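Local coordinates for protein 3-dehydroquinate dehydratase (Geobacillus kaustophilus, PDB 2YR1) that probably catalyses the cis-dehydration of 3-dehydroquinate to 3-dehydroshikimate, the third step of the chorismate pathway, at residues A[96-99]-A[100-103]; A[118-121]-A[122-126]; A[130-133]-A[134-137]; A[185-188]-A[189-192]. All coordinates share one frame; numbering follows the deposited sequence.

Overall arrangement
Following the chain from its N terminus, the four contacts come in series; each is local to one turn or helix stretch, and none nests in or crosses another. Contact 1 caps the start of helix 99-112. Contact 2 makes the turn that leaves strand 117-121, and contact 3 lies along the next helix, 127-137. These three form one cluster on one side of the chain's centre: R103 of contact 1 packs on Y120 of contact 2 and on V131 of contact 3, and V131 also meets Y120. Contact 4, on helix 182-198, stands apart, its centre about 33 Å from that of contact 1, and faces the second subunit.

Contact 1 (A[96-99]-A[100-103]); sequences PLNE and AEVR
One face of the R103 guanidinium is overlain by the side chain of E99, whose CG comes 3.6 Å from R103 NH2 while OE2 hangs further out above the rim of the group. The two chains run side by side in the same direction, with the carboxylate and guanidinium planes 35° apart. E99 OE1 stands 3.6 Å from R103 NH2, lifted above the plane of the guanidinium, and this long salt bridge is therefore one of charges alone. The E99 chain is extended and runs alongside R103, which puts its CG over the guanidinium face; OE2 has its stronger partner in R127. The other flat pair, the N98 amide and the E101 carboxylate, are set steeply to each other and crowded in the model, so their placing is doubtful. E101 OE2 turns to a salt bridge with R104.

These residues form the N-terminal end of helix 99-112, one of the outer helices of the TIM barrel, and the loop leading into it, with N98 as the N-cap. Its OD1 accepts from A100 N at 3.1 Å; the cap bond is bent, and the donor comes in 42° above the carbonyl plane, off the lone pairs. With CG lodged between backbone N and carbonyl carbon (chi1 83°), N98 brings OD1 back over the first turn. The regular helix bonds then start, V102 N to N98 O and R103 N to E99 O, each at 3.1 Å. Ahead of the cap, L97 lies against the aliphatic base of E101, the two side chains pointing opposite ways as they pass, with L97 CB 3.6 Å from E101 CB.

Contact 2 (A[118-121]-A[122-126]); sequences VDYE and LAYGE
The turn at the C-terminal end of strand 117-121 belongs to the catalytic rim of a TIM barrel, where the strands end and the active site lies. Y124 N donates to E121 O at 3.0 Å, and G125 N to L122 O follows, so the chain leaves the strand through a short 3-10 turn. That fold brings the Y124 ring back over the strand residues. It meets Y120 in a T-shaped stack, the edge of Y124 directed at the face of Y120, with centroids 4.9 Å apart and planes at 87°. On one face of the Y124 ring sits E121 CG, a CH-pi contact 3.8 Å from the Y124 ring centroid, the two side chains pointing the same way; a near-eclipsed first torsion (chi1 -19°) lays CG there. Y120 OH is buried by this packing and has no polar partner in the model. E121 OE1 accepts from S87 N, which anchors the carboxylate beside R86, predicted to bind substrate. Around the turn, Y120 packs on R103 and I106 of helix 99-112, while E121 and L122 lean on strand 141-148 and Y124 touches S87 in the loop after strand 81-84.

Contact 3 (A[130-133]-A[134-137]); sequences DVRR and MTEE
This is an i to i+3 and i+4 contact along helix 127-137, the helix of the beta-alpha-beta unit that joins strands 117-121 and 141-148 in the TIM barrel. T135 is tied back to the preceding turn: its OG1 donates to R132 O at 2.6 Å, the donor tilted 34° from the carbonyl plane. A first torsion of 54° places OG1 between the backbone N and the carbonyl carbon and turns it back to that oxygen. R132 O also takes the regular helix bond from E136 N at 3.0 Å, with T135 N adding a weak third, so the oxygen has two full bonds and a weak one, all from one face of its carbonyl plane. The methyl, T135 CG2, points elsewhere and rests 3.8 Å from V131 CG1. A valine in place of T135 would probably leave R132 O with only its backbone donors.

The R132 side chain bends at chi2 and chi3, so that NH1 lies 3.0 Å from T135 OG1, at an angle too poor for a hydrogen bond; its firm partners are D171 and the carbonyl of G169, which NH2 reaches. On the exposed flank R133 and E136 run side by side with their flat groups 17° apart, a salt bridge whose atoms are modelled too close for its length to be relied on. M134 bends at chi3, which brings CE to 3.7 Å from D130 OD1. Inward, V131, R132 and T135 pack on L142 of strand 141-148, while V131 and M134 press against helix 99-112 at R103, M134 reaching also I106 and E107.

Contact 4 (A[185-188]-A[189-192]); sequences VLVL and LQAT
T192 holds the L188 carbonyl by two hydrogen bonds. Its hydroxyl donates to L188 O at 2.6 Å from OG1, its backbone N at 3.1 Å, and the two donors come from opposite faces of the carbonyl plane. T192 OG1 lies beside the backbone N, anti to the carbonyl carbon (chi1 -58°), which brings it back over the preceding turn. The same hydroxyl is hydrogen-bonded to T205 OG1, so it ties the helix to the strand that follows. Ordinary helix bonds run alongside: L189 N donates to V185 O at 3.2 Å and A191 N to V187 O at 2.9 Å.

The second kind of contact is a polar chain laid back along the helix. Q190 runs toward the previous turn and lies over L186; its amide is crowded against the L186 carbonyl in the model, so the placing of that group is doubtful. With an alanine here the arm lying back over L186 would be gone, which is likely to leave that turn less covered beside the second subunit.

Apolar contacts are looser. L186 CD2 and L189 CD1 stand 4.4 Å apart, and both residues pack against the second subunit: L186 on F222 of that chain, L189 on its L186. L188 and L189 touch T215 of helix 213-218, and A191 touches L158 of helix 155-167. Helix 182-198, to which all these residues belong, is one of the outer helices of the TIM barrel, joining strands 172-177 and 203-207 as a beta-alpha-beta crossover, with one flank given to the homodimer interface.

Contact 1 (A[96-99]-A[100-103])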
loop_
_atom_site.group_PDB
_atom_site.type_symbol
_atom_site.label_atom_id
_atom_site.label_comp_id
_atom_site.label_asym_id
_atom_site.label_seq_id
_atom_site.Cartn_x
_atom_site.Cartn_y
_atom_site.Cartn_z
ATOM N N PRO A 96 31.312 -21.979 2.962
ATOM C CA PRO A 96 32.659 -22.542 3.131
ATOM C C PRO A 96 33.807 -21.872 2.374
ATOM O O PRO A 96 34.958 -21.954 2.807
ATOM C CB PRO A 96 32.475 -23.990 2.699
ATOM C CG PRO A 96 31.450 -23.878 1.614
ATOM C CD PRO A 96 30.444 -22.935 2.248
ATOM N N LEU A 97 33.513 -21.245 1.234
ATOM C CA LEU A 97 34.557 -20.582 0.444
ATOM C C LEU A 97 34.529 -19.098 0.755
ATOM O O LEU A 97 33.475 -18.550 1.025
ATOM C CB LEU A 97 34.327 -20.826 -1.052
ATOM C CG LEU A 97 33.090 -20.218 -1.713
ATOM C CD1 LEU A 97 33.411 -18.804 -2.133
ATOM C CD2 LEU A 97 32.684 -21.038 -2.928
ATOM N N ASN A 98 35.681 -18.441 0.728
ATOM C CA ASN A 98 35.702 -17.020 1.051
ATOM C C ASN A 98 35.545 -16.096 -0.156
ATOM O O ASN A 98 35.286 -16.540 -1.280
ATOM C CB ASN A 98 36.974 -16.667 1.845
ATOM C CG ASN A 98 38.189 -16.432 0.961
ATOM O OD1 ASN A 98 38.306 -15.391 0.310
ATOM N ND2 ASN A 98 39.102 -17.401 0.935
ATOM N N GLU A 99 35.689 -14.803 0.112
ATOM C CA GLU A 99 35.560 -13.739 -0.877
ATOM C C GLU A 99 36.045 -14.032 -2.300
ATOM O O GLU A 99 35.245 -14.045 -3.246
ATOM C CB GLU A 99 36.272 -12.496 -0.351
ATOM C CG GLU A 99 36.352 -11.352 -1.338
ATOM C CD GLU A 99 36.807 -10.063 -0.682
ATOM O OE1 GLU A 99 37.997 -9.948 -0.304
ATOM O OE2 GLU A 99 35.955 -9.167 -0.531
ATOM N N ALA A 100 37.350 -14.252 -2.441
ATOM C CA ALA A 100 37.961 -14.511 -3.737
ATOM C C ALA A 100 37.262 -15.598 -4.534
ATOM O O ALA A 100 36.962 -15.425 -5.723
ATOM C CB ALA A 100 39.428 -14.874 -3.550
ATOM N N GLU A 101 37.014 -16.723 -3.876
ATOM C CA GLU A 101 36.373 -17.860 -4.520
ATOM C C GLU A 101 34.998 -17.475 -5.037
ATOM O O GLU A 101 34.605 -17.875 -6.141
ATOM C CB GLU A 101 36.276 -19.043 -3.541
ATOM C CG GLU A 101 37.636 -19.549 -3.019
ATOM C CD GLU A 101 38.430 -18.468 -2.285
ATOM O OE1 GLU A 101 37.920 -17.954 -1.269
ATOM O OE2 GLU A 101 39.559 -18.128 -2.724
ATOM N N VAL A 102 34.271 -16.698 -4.241
ATOM C CA VAL A 102 32.941 -16.246 -4.638
ATOM C C VAL A 102 33.070 -15.505 -5.967
ATOM O O VAL A 102 32.395 -15.836 -6.941
ATOM C CB VAL A 102 32.327 -15.278 -3.600
ATOM C CG1 VAL A 102 30.896 -14.918 -4.008
ATOM C CG2 VAL A 102 32.342 -15.905 -2.219
ATOM N N ARG A 103 33.949 -14.509 -6.000
ATOM C CA ARG A 103 34.170 -13.714 -7.211
ATOM C C ARG A 103 34.652 -14.569 -8.364
ATOM O O ARG A 103 34.288 -14.341 -9.518
ATOM C CB ARG A 103 35.164 -12.585 -6.926
ATOM C CG ARG A 103 34.550 -11.488 -6.078
ATOM C CD ARG A 103 35.469 -10.295 -5.882
ATOM N NE ARG A 103 36.618 -10.613 -5.042
ATOM C CZ ARG A 103 37.487 -9.708 -4.608
ATOM N NH1 ARG A 103 37.330 -8.433 -4.934
ATOM N NH2 ARG A 103 38.518 -10.076 -3.864
#

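Contact 2 (A[118-121]-A[122-126])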
loop_
_atom_site.group_PDB
_atom_site.type_symbol
_atom_site.label_atom_id
_atom_site.label_comp_id
_atom_site.label_asym_id
_atom_site.label_seq_id
_atom_site.Cartn_x
_atom_site.Cartn_y
_atom_site.Cartn_z
ATOM N N VAL A 118 23.422 -10.734 -11.740
ATOM C CA VAL A 118 24.248 -11.129 -10.612
ATOM C C VAL A 118 24.054 -10.082 -9.511
ATOM O O VAL A 118 24.139 -8.884 -9.776
ATOM C CB VAL A 118 25.759 -11.172 -10.980
ATOM C CG1 VAL A 118 26.570 -11.361 -9.746
ATOM C CG2 VAL A 118 26.046 -12.311 -11.939
ATOM N N ASP A 119 23.781 -10.540 -8.288
ATOM C CA ASP A 119 23.603 -9.662 -7.140
ATOM C C ASP A 119 24.921 -9.606 -6.353
ATOM O O ASP A 119 25.485 -10.640 -5.995
ATOM C CB ASP A 119 22.482 -10.186 -6.225
ATOM C CG ASP A 119 22.275 -9.312 -4.982
ATOM O OD1 ASP A 119 23.278 -8.893 -4.372
ATOM O OD2 ASP A 119 21.114 -9.052 -4.600
ATOM N N TYR A 120 25.417 -8.401 -6.096
ATOM C CA TYR A 120 26.655 -8.249 -5.340
ATOM C C TYR A 120 26.470 -7.147 -4.305
ATOM O O TYR A 120 25.798 -6.145 -4.567
ATOM C CB TYR A 120 27.816 -7.913 -6.274
ATOM C CG TYR A 120 29.147 -8.367 -5.747
ATOM C CD1 TYR A 120 29.388 -9.719 -5.509
ATOM C CD2 TYR A 120 30.175 -7.456 -5.501
ATOM C CE1 TYR A 120 30.613 -10.156 -5.046
ATOM C CE2 TYR A 120 31.412 -7.886 -5.035
ATOM C CZ TYR A 120 31.623 -9.241 -4.811
ATOM O OH TYR A 120 32.844 -9.691 -4.350
ATOM N N GLU A 121 27.086 -7.333 -3.142
ATOM C CA GLU A 121 26.958 -6.407 -2.022
ATOM C C GLU A 121 27.713 -5.088 -2.153
ATOM O O GLU A 121 28.921 -5.077 -2.423
ATOM C CB GLU A 121 27.421 -7.100 -0.733
ATOM C CG GLU A 121 27.457 -8.637 -0.822
ATOM C CD GLU A 121 26.076 -9.275 -0.788
ATOM O OE1 GLU A 121 25.667 -9.786 0.281
ATOM O OE2 GLU A 121 25.401 -9.261 -1.837
ATOM N N LEU A 122 27.004 -3.984 -1.926
ATOM C CA LEU A 122 27.629 -2.669 -1.991
ATOM C C LEU A 122 28.729 -2.623 -0.945
ATOM O O LEU A 122 29.757 -1.980 -1.133
ATOM C CB LEU A 122 26.612 -1.551 -1.710
ATOM C CG LEU A 122 27.221 -0.147 -1.896
ATOM C CD1 LEU A 122 26.184 0.817 -2.406
ATOM C CD2 LEU A 122 27.809 0.343 -0.583
ATOM N N ALA A 123 28.511 -3.334 0.155
ATOM C CA ALA A 123 29.477 -3.367 1.241
ATOM C C ALA A 123 30.885 -3.720 0.775
ATOM O O ALA A 123 31.851 -3.431 1.470
ATOM C CB ALA A 123 29.022 -4.350 2.313
ATOM N N TYR A 124 31.005 -4.339 -0.395
ATOM C CA TYR A 124 32.321 -4.720 -0.913
ATOM C C TYR A 124 33.014 -3.589 -1.667
ATOM O O TYR A 124 33.978 -3.822 -2.400
ATOM C CB TYR A 124 32.209 -5.960 -1.809
ATOM C CG TYR A 124 31.695 -7.194 -1.093
ATOM C CD1 TYR A 124 31.584 -8.413 -1.758
ATOM C CD2 TYR A 124 31.300 -7.140 0.250
ATOM C CE1 TYR A 124 31.092 -9.555 -1.108
ATOM C CE2 TYR A 124 30.808 -8.269 0.909
ATOM C CZ TYR A 124 30.708 -9.472 0.225
ATOM O OH TYR A 124 30.227 -10.588 0.873
ATOM N N GLY A 125 32.512 -2.371 -1.464
ATOM C CA GLY A 125 33.062 -1.174 -2.081
ATOM C C GLY A 125 33.911 -1.301 -3.335
ATOM O O GLY A 125 33.412 -1.645 -4.406
ATOM N N GLU A 126 35.201 -1.001 -3.200
ATOM C CA GLU A 126 36.131 -1.059 -4.328
ATOM C C GLU A 126 36.157 -2.416 -5.017
ATOM O O GLU A 126 36.346 -2.500 -6.232
ATOM C CB GLU A 126 37.550 -0.723 -3.872
ATOM C CG GLU A 126 38.032 -1.566 -2.709
ATOM C CD GLU A 126 39.520 -1.856 -2.760
ATOM O OE1 GLU A 126 40.311 -0.915 -2.997
ATOM O OE2 GLU A 126 39.899 -3.029 -2.554
#

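Contact 3 (A[130-133]-A[134-137])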
loop_
_atom_site.group_PDB
_atom_site.type_symbol
_atom_site.label_atom_id
_atom_site.label_comp_id
_atom_site.label_asym_id
_atom_site.label_seq_id
_atom_site.Cartn_x
_atom_site.Cartn_y
_atom_site.Cartn_z
ATOM N N ASP A 130 35.849 -5.075 -9.555
ATOM C CA ASP A 130 36.240 -6.427 -9.937
ATOM C C ASP A 130 35.038 -7.168 -10.513
ATOM O O ASP A 130 35.062 -7.619 -11.657
ATOM C CB ASP A 130 36.766 -7.180 -8.715
ATOM C CG ASP A 130 37.691 -8.323 -9.085
ATOM O OD1 ASP A 130 37.376 -9.064 -10.042
ATOM O OD2 ASP A 130 38.730 -8.479 -8.405
ATOM N N VAL A 131 33.978 -7.294 -9.725
ATOM C CA VAL A 131 32.785 -7.982 -10.213
ATOM C C VAL A 131 32.132 -7.186 -11.344
ATOM O O VAL A 131 31.558 -7.757 -12.275
ATOM C CB VAL A 131 31.771 -8.204 -9.080
ATOM C CG1 VAL A 131 30.410 -8.529 -9.661
ATOM C CG2 VAL A 131 32.243 -9.351 -8.193
ATOM N N ARG A 132 32.243 -5.867 -11.268
ATOM C CA ARG A 132 31.680 -4.991 -12.284
ATOM C C ARG A 132 32.166 -5.389 -13.687
ATOM O O ARG A 132 31.368 -5.648 -14.586
ATOM C CB ARG A 132 32.077 -3.539 -11.994
ATOM C CG ARG A 132 31.238 -2.467 -12.686
ATOM C CD ARG A 132 30.469 -3.015 -13.862
ATOM N NE ARG A 132 29.040 -2.803 -13.695
ATOM C CZ ARG A 132 28.095 -3.449 -14.373
ATOM N NH1 ARG A 132 28.421 -4.370 -15.268
ATOM N NH2 ARG A 132 26.820 -3.148 -14.168
ATOM N N ARG A 133 33.475 -5.439 -13.888
ATOM C CA ARG A 133 33.967 -5.784 -15.209
ATOM C C ARG A 133 33.726 -7.239 -15.538
ATOM O O ARG A 133 33.457 -7.602 -16.677
ATOM C CB ARG A 133 35.440 -5.381 -15.339
ATOM C CG ARG A 133 35.577 -3.848 -15.441
ATOM C CD ARG A 133 34.314 -3.263 -16.131
ATOM N NE ARG A 133 34.225 -1.804 -16.121
ATOM C CZ ARG A 133 33.078 -1.132 -16.224
ATOM N NH1 ARG A 133 31.932 -1.791 -16.338
ATOM N NH2 ARG A 133 33.075 0.195 -16.216
ATOM N N MET A 134 33.767 -8.063 -14.508
ATOM C CA MET A 134 33.531 -9.478 -14.652
ATOM C C MET A 134 32.152 -9.673 -15.279
ATOM O O MET A 134 31.967 -10.507 -16.167
ATOM C CB MET A 134 33.593 -10.098 -13.262
ATOM C CG MET A 134 33.505 -11.589 -13.191
ATOM S SD MET A 134 33.186 -12.005 -11.463
ATOM C CE MET A 134 34.777 -11.596 -10.700
ATOM N N THR A 135 31.184 -8.876 -14.830
ATOM C CA THR A 135 29.818 -8.991 -15.333
ATOM C C THR A 135 29.618 -8.367 -16.702
ATOM O O THR A 135 28.941 -8.937 -17.559
ATOM C CB THR A 135 28.803 -8.368 -14.350
ATOM O OG1 THR A 135 29.186 -7.019 -14.052
ATOM C CG2 THR A 135 28.757 -9.179 -13.050
ATOM N N GLU A 136 30.215 -7.205 -16.923
ATOM C CA GLU A 136 30.046 -6.555 -18.210
ATOM C C GLU A 136 30.570 -7.400 -19.377
ATOM O O GLU A 136 29.952 -7.443 -20.438
ATOM C CB GLU A 136 30.702 -5.176 -18.194
ATOM C CG GLU A 136 30.246 -4.302 -19.344
ATOM C CD GLU A 136 30.077 -2.846 -18.940
ATOM O OE1 GLU A 136 31.079 -2.221 -18.531
ATOM O OE2 GLU A 136 28.939 -2.329 -19.026
ATOM N N GLU A 137 31.685 -8.094 -19.174
ATOM C CA GLU A 137 32.251 -8.940 -20.219
ATOM C C GLU A 137 31.262 -9.984 -20.727
ATOM O O GLU A 137 31.173 -10.244 -21.929
ATOM C CB GLU A 137 33.468 -9.700 -19.711
ATOM C CG GLU A 137 34.576 -8.878 -19.125
ATOM C CD GLU A 137 35.842 -9.695 -19.033
ATOM O OE1 GLU A 137 35.758 -10.860 -18.582
ATOM O OE2 GLU A 137 36.912 -9.182 -19.417
#

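Contact 4 (A[185-188]-A[189-192])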
loop_
_atom_site.group_PDB
_atom_site.type_symbol
_atom_site.label_atom_id
_atom_site.label_comp_id
_atom_site.label_asym_id
_atom_site.label_seq_id
_atom_site.Cartn_x
_atom_site.Cartn_y
_atom_site.Cartn_z
ATOM N N VAL A 185 8.189 1.541 7.769
ATOM C CA VAL A 185 7.726 1.147 6.444
ATOM C C VAL A 185 7.621 2.376 5.544
ATOM O O VAL A 185 8.039 2.341 4.396
ATOM C CB VAL A 185 6.356 0.418 6.525
ATOM C CG1 VAL A 185 5.865 0.075 5.151
ATOM C CG2 VAL A 185 6.506 -0.863 7.357
ATOM N N LEU A 186 7.097 3.474 6.079
ATOM C CA LEU A 186 6.966 4.707 5.305
ATOM C C LEU A 186 8.375 5.281 5.008
ATOM O O LEU A 186 8.597 5.830 3.948
ATOM C CB LEU A 186 6.096 5.710 6.080
ATOM C CG LEU A 186 4.625 5.278 6.276
ATOM C CD1 LEU A 186 3.863 6.380 6.993
ATOM C CD2 LEU A 186 3.962 4.985 4.919
ATOM N N VAL A 187 9.318 5.158 5.949
ATOM C CA VAL A 187 10.693 5.616 5.698
ATOM C C VAL A 187 11.252 4.890 4.438
ATOM O O VAL A 187 11.840 5.511 3.531
ATOM C CB VAL A 187 11.602 5.302 6.910
ATOM C CG1 VAL A 187 13.053 5.418 6.534
ATOM C CG2 VAL A 187 11.264 6.246 8.040
ATOM N N LEU A 188 11.061 3.576 4.378
ATOM C CA LEU A 188 11.534 2.816 3.223
ATOM C C LEU A 188 10.889 3.284 1.912
ATOM O O LEU A 188 11.552 3.343 0.869
ATOM C CB LEU A 188 11.263 1.323 3.380
ATOM C CG LEU A 188 11.681 0.690 2.043
ATOM C CD1 LEU A 188 13.166 0.408 2.078
ATOM C CD2 LEU A 188 10.887 -0.527 1.719
ATOM N N LEU A 189 9.597 3.591 1.944
ATOM C CA LEU A 189 8.927 4.053 0.717
ATOM C C LEU A 189 9.400 5.463 0.351
ATOM O O LEU A 189 9.619 5.778 -0.823
ATOM C CB LEU A 189 7.404 4.036 0.904
ATOM C CG LEU A 189 6.774 2.654 1.118
ATOM C CD1 LEU A 189 5.264 2.797 1.290
ATOM C CD2 LEU A 189 7.091 1.749 -0.061
ATOM N N GLN A 190 9.573 6.310 1.357
ATOM C CA GLN A 190 10.033 7.682 1.111
ATOM C C GLN A 190 11.411 7.654 0.462
ATOM O O GLN A 190 11.689 8.406 -0.464
ATOM C CB GLN A 190 10.135 8.463 2.423
ATOM C CG GLN A 190 8.839 8.612 3.182
ATOM C CD GLN A 190 9.076 8.848 4.669
ATOM O OE1 GLN A 190 9.837 9.747 5.050
ATOM N NE2 GLN A 190 8.427 8.044 5.516
ATOM N N ALA A 191 12.304 6.824 0.987
ATOM C CA ALA A 191 13.642 6.738 0.414
ATOM C C ALA A 191 13.573 6.219 -1.022
ATOM O O ALA A 191 14.363 6.624 -1.874
ATOM C CB ALA A 191 14.535 5.812 1.248
ATOM N N THR A 192 12.657 5.293 -1.275
ATOM C CA THR A 192 12.525 4.724 -2.606
ATOM C C THR A 192 12.138 5.817 -3.589
ATOM O O THR A 192 12.779 5.984 -4.632
ATOM C CB THR A 192 11.454 3.620 -2.625
ATOM O OG1 THR A 192 11.811 2.611 -1.664
ATOM C CG2 THR A 192 11.347 2.996 -4.013
#